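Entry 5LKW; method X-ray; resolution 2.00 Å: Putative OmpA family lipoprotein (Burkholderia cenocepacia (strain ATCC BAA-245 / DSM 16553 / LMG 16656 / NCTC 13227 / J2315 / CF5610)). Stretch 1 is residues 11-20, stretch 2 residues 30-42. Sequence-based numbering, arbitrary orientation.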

# COMPACT_ATOMS: atom_id res chain seq x y z
N SER A 11 18.29 0.06 0.87
CA SER A 11 17.61 -0.12 2.14
C SER A 11 16.32 -0.93 1.91
O SER A 11 15.68 -0.76 0.85
CB SER A 11 17.31 1.26 2.74
OG SER A 11 16.23 1.21 3.65
N PRO A 12 15.96 -1.84 2.84
CA PRO A 12 14.72 -2.67 2.75
C PRO A 12 13.47 -1.80 2.69
O PRO A 12 12.38 -2.28 2.36
CB PRO A 12 14.72 -3.49 4.05
CG PRO A 12 15.72 -2.86 4.95
CD PRO A 12 16.71 -2.12 4.08
N LEU A 13 13.65 -0.52 3.02
CA LEU A 13 12.63 0.47 2.93
C LEU A 13 12.34 0.91 1.50
O LEU A 13 11.33 1.54 1.29
CB LEU A 13 13.00 1.68 3.79
CG LEU A 13 12.48 1.87 5.23
CD1 LEU A 13 12.13 0.57 5.97
CD2 LEU A 13 13.54 2.62 6.00
N ALA A 14 13.20 0.57 0.53
CA ALA A 14 12.96 0.96 -0.86
C ALA A 14 11.78 0.19 -1.42
O ALA A 14 11.28 0.53 -2.47
CB ALA A 14 14.20 0.72 -1.77
N LYS A 15 11.38 -0.88 -0.76
CA LYS A 15 10.27 -1.67 -1.28
C LYS A 15 9.01 -1.09 -0.65
O LYS A 15 8.83 -1.15 0.57
CB LYS A 15 10.43 -3.18 -1.03
CG LYS A 15 9.54 -4.04 -2.01
CD LYS A 15 8.87 -5.22 -1.31
CE LYS A 15 8.02 -6.08 -2.24
NZ LYS A 15 6.63 -5.66 -2.61
N ARG A 16 8.15 -0.53 -1.50
CA ARG A 16 7.01 0.27 -1.07
C ARG A 16 5.64 -0.17 -1.60
O ARG A 16 4.66 0.56 -1.45
CB ARG A 16 7.26 1.76 -1.35
CG ARG A 16 8.21 2.28 -0.32
CD ARG A 16 8.68 3.71 -0.46
NE ARG A 16 10.09 3.81 0.01
CZ ARG A 16 10.80 4.94 0.00
NH1 ARG A 16 10.24 6.07 -0.42
NH2 ARG A 16 12.07 4.95 0.40
N SER A 17 5.55 -1.35 -2.19
CA SER A 17 4.27 -1.80 -2.71
C SER A 17 3.90 -3.15 -2.04
O SER A 17 4.77 -4.01 -1.86
CB SER A 17 4.39 -1.97 -4.22
OG SER A 17 4.52 -0.74 -4.91
N ILE A 18 2.61 -3.33 -1.72
CA ILE A 18 2.03 -4.58 -1.23
C ILE A 18 1.05 -5.01 -2.33
O ILE A 18 0.23 -4.24 -2.74
CB ILE A 18 1.25 -4.39 0.12
CG1 ILE A 18 2.18 -4.03 1.27
CG2 ILE A 18 0.52 -5.66 0.52
CD1 ILE A 18 2.83 -2.69 1.13
N TYR A 19 1.15 -6.24 -2.79
CA TYR A 19 0.24 -6.80 -3.79
C TYR A 19 -0.80 -7.78 -3.23
O TYR A 19 -0.57 -8.44 -2.19
CB TYR A 19 1.07 -7.54 -4.82
CG TYR A 19 1.97 -6.59 -5.58
CD1 TYR A 19 1.56 -6.02 -6.83
CD2 TYR A 19 3.21 -6.24 -5.04
CE1 TYR A 19 2.42 -5.20 -7.57
CE2 TYR A 19 4.11 -5.41 -5.78
CZ TYR A 19 3.71 -4.91 -7.04
OH TYR A 19 4.61 -4.07 -7.71
N PHE A 20 -1.94 -7.84 -3.92
CA PHE A 20 -3.10 -8.55 -3.43
C PHE A 20 -3.62 -9.58 -4.46
O PHE A 20 -3.50 -9.40 -5.68
CB PHE A 20 -4.24 -7.54 -3.08
CG PHE A 20 -3.90 -6.61 -1.95
CD1 PHE A 20 -4.27 -6.90 -0.62
CD2 PHE A 20 -3.22 -5.41 -2.22
CE1 PHE A 20 -3.92 -5.96 0.47
CE2 PHE A 20 -2.90 -4.52 -1.24
CZ PHE A 20 -3.20 -4.81 0.14
N GLU A 30 3.65 -12.99 4.20
CA GLU A 30 4.98 -12.67 3.64
C GLU A 30 5.29 -11.19 3.83
O GLU A 30 6.42 -10.81 3.83
CB GLU A 30 5.08 -13.00 2.13
CG GLU A 30 4.08 -12.20 1.29
CD GLU A 30 3.97 -12.72 -0.13
OE1 GLU A 30 3.42 -13.82 -0.33
OE2 GLU A 30 4.43 -12.03 -1.04
N TYR A 31 4.28 -10.35 3.97
CA TYR A 31 4.56 -8.93 4.16
C TYR A 31 4.84 -8.49 5.61
O TYR A 31 4.99 -7.31 5.86
CB TYR A 31 3.45 -8.06 3.57
CG TYR A 31 3.30 -8.18 2.10
CD1 TYR A 31 4.19 -7.54 1.24
CD2 TYR A 31 2.27 -8.95 1.55
CE1 TYR A 31 4.06 -7.62 -0.14
CE2 TYR A 31 2.12 -9.04 0.11
CZ TYR A 31 3.03 -8.37 -0.71
OH TYR A 31 2.97 -8.39 -2.11
N GLN A 32 4.82 -9.40 6.58
CA GLN A 32 5.08 -8.97 7.98
C GLN A 32 6.42 -8.22 8.15
O GLN A 32 6.47 -7.14 8.75
CB GLN A 32 5.04 -10.15 8.95
CG GLN A 32 3.72 -10.91 9.11
CD GLN A 32 3.97 -12.38 9.67
OE1 GLN A 32 5.06 -12.96 9.47
NE2 GLN A 32 2.97 -12.95 10.38
N PRO A 33 7.53 -8.79 7.63
CA PRO A 33 8.80 -8.05 7.85
C PRO A 33 8.88 -6.67 7.18
O PRO A 33 9.44 -5.72 7.76
CB PRO A 33 9.87 -9.01 7.30
CG PRO A 33 9.22 -10.36 7.29
CD PRO A 33 7.76 -10.11 7.02
N LEU A 34 8.29 -6.54 5.98
CA LEU A 34 8.18 -5.23 5.34
C LEU A 34 7.34 -4.22 6.16
O LEU A 34 7.75 -3.05 6.32
CB LEU A 34 7.65 -5.40 3.90
CG LEU A 34 7.51 -4.15 3.01
CD1 LEU A 34 8.90 -3.48 2.82
CD2 LEU A 34 6.87 -4.58 1.67
N MET A 35 6.21 -4.67 6.71
CA MET A 35 5.38 -3.82 7.58
C MET A 35 6.19 -3.38 8.83
O MET A 35 6.08 -2.23 9.30
CB MET A 35 4.11 -4.58 8.04
CG MET A 35 2.98 -4.93 6.98
SD MET A 35 2.34 -3.48 6.13
CE MET A 35 3.64 -3.22 4.89
N GLN A 36 7.00 -4.31 9.35
CA GLN A 36 7.83 -4.09 10.53
C GLN A 36 8.92 -3.08 10.24
O GLN A 36 9.16 -2.16 11.05
CB GLN A 36 8.40 -5.43 11.00
CG GLN A 36 7.23 -6.37 11.31
CD GLN A 36 7.58 -7.61 12.09
OE1 GLN A 36 7.93 -8.65 11.51
NE2 GLN A 36 7.39 -7.54 13.43
N GLN A 37 9.55 -3.22 9.08
CA GLN A 37 10.53 -2.25 8.68
C GLN A 37 9.93 -0.86 8.58
O GLN A 37 10.43 0.09 9.22
CB GLN A 37 11.23 -2.67 7.39
CG GLN A 37 12.54 -3.39 7.65
CD GLN A 37 12.67 -4.70 6.89
OE1 GLN A 37 11.74 -5.14 6.19
NE2 GLN A 37 13.83 -5.35 7.02
N HIS A 38 8.87 -0.73 7.79
CA HIS A 38 8.23 0.58 7.69
C HIS A 38 7.73 1.15 9.01
O HIS A 38 7.96 2.32 9.27
CB HIS A 38 7.19 0.63 6.58
CG HIS A 38 7.81 0.73 5.21
ND1 HIS A 38 8.14 -0.38 4.46
CD2 HIS A 38 8.22 1.81 4.50
CE1 HIS A 38 8.69 0.01 3.33
NE2 HIS A 38 8.76 1.33 3.33
N ALA A 39 7.09 0.29 9.83
CA ALA A 39 6.60 0.67 11.16
C ALA A 39 7.73 1.23 12.05
O ALA A 39 7.55 2.25 12.70
CB ALA A 39 5.94 -0.51 11.86
N GLN A 40 8.88 0.55 12.04
CA GLN A 40 10.03 0.97 12.83
C GLN A 40 10.50 2.35 12.37
O GLN A 40 10.69 3.25 13.19
CB GLN A 40 11.17 -0.07 12.74
CG GLN A 40 12.30 0.05 13.76
CD GLN A 40 11.81 0.32 15.18
OE1 GLN A 40 10.94 -0.38 15.71
NE2 GLN A 40 12.40 1.33 15.82
N TYR A 41 10.64 2.53 11.06
CA TYR A 41 10.96 3.84 10.52
C TYR A 41 9.96 4.92 10.97
O TYR A 41 10.35 5.94 11.55
CB TYR A 41 11.12 3.81 9.00
CG TYR A 41 11.46 5.17 8.44
CD1 TYR A 41 12.77 5.50 8.08
CD2 TYR A 41 10.48 6.13 8.31
CE1 TYR A 41 13.08 6.75 7.57
CE2 TYR A 41 10.78 7.39 7.82
CZ TYR A 41 12.07 7.70 7.44
OH TYR A 41 12.33 8.98 6.95
N LEU A 42 8.67 4.68 10.76
CA LEU A 42 7.62 5.61 11.19
C LEU A 42 7.61 6.02 12.71
O LEU A 42 7.59 7.21 13.04
CB LEU A 42 6.24 5.10 10.73
CG LEU A 42 5.98 5.25 9.20
CD1 LEU A 42 4.69 4.56 8.78
CD2 LEU A 42 5.98 6.71 8.75

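How does Tyr31 engage the strand? Its CA-to-CB bond points toward stretch 1, and the phenol reaches the strand's backbone: Tyr19 N donates a hydrogen bond to Tyr31 OH over 2.9 Å, with an N-H...acceptor angle of 160°, close to straight. A side-chain hydroxyl thus satisfies a main-chain amide of the strand. The ring is used as well. Ile18 CG2 sits 3.7 Å from the centroid of the Tyr31 ring and 9° off its normal, a CH-pi contact over one face. At the ring's edge, Lys15 NZ lies 4.1 Å from Tyr31 CE1; that ammonium group is held by a hydrogen bond within its own stretch, from Lys15 NZ to Ser17 O at 2.6 Å.

What do Leu34 and Met35 add, about one helical turn further on? The CA-to-CB bond of Leu34 also points toward stretch 1, where the side chain meets both backbone and aliphatic chain. Leu34 CD1 approaches Lys15 O at 3.2 Å and Pro12 O at 3.7 Å, while Leu34 CD2 packs 3.6 Å from Lys15 CD. The long lysine side chain therefore offers its methylene groups to the leucine before its charged end reaches the Tyr31 ring edge. The CA-to-CB bond of Met35 points away from stretch 1, yet the end of its side chain comes nearer, and Met35 CE rests 3.9 Å from Ile18 CD1, an apolar contact between two buried residues.

How are Gln37 and His38 held against the segment before the strand? Gln37 CB lies 3.7 Å from Leu13 CD1. Within the helix, His38 ND1 donates to Leu34 O at 3.3 Å, which leaves NE2 to face stretch 1. There His38 NE2 donates a weak hydrogen bond to Leu13 O, at 3.3 Å and a bent angle of 128°. The same carbonyl accepts a shorter, nearly linear bond from Arg16 NE to Leu13 O, 2.9 Å at 171°, so the imidazole shares an acceptor with the arginine. Lys15 O lies at the imidazole edge, 3.0 Å from His38 CE1. Over the ring face, Leu13 CD1 stands 4.2 Å from the centroid of the His38 ring, only 1° off the normal.

What does Tyr41 meet at the far end of the contact? Leu13 CD2 packs 3.6 Å from Tyr41 CD1. The CA-to-CB bond of Leu13 runs sideways, but the end of its side chain comes nearer the helix, and its two methyls thus bridge successive turns.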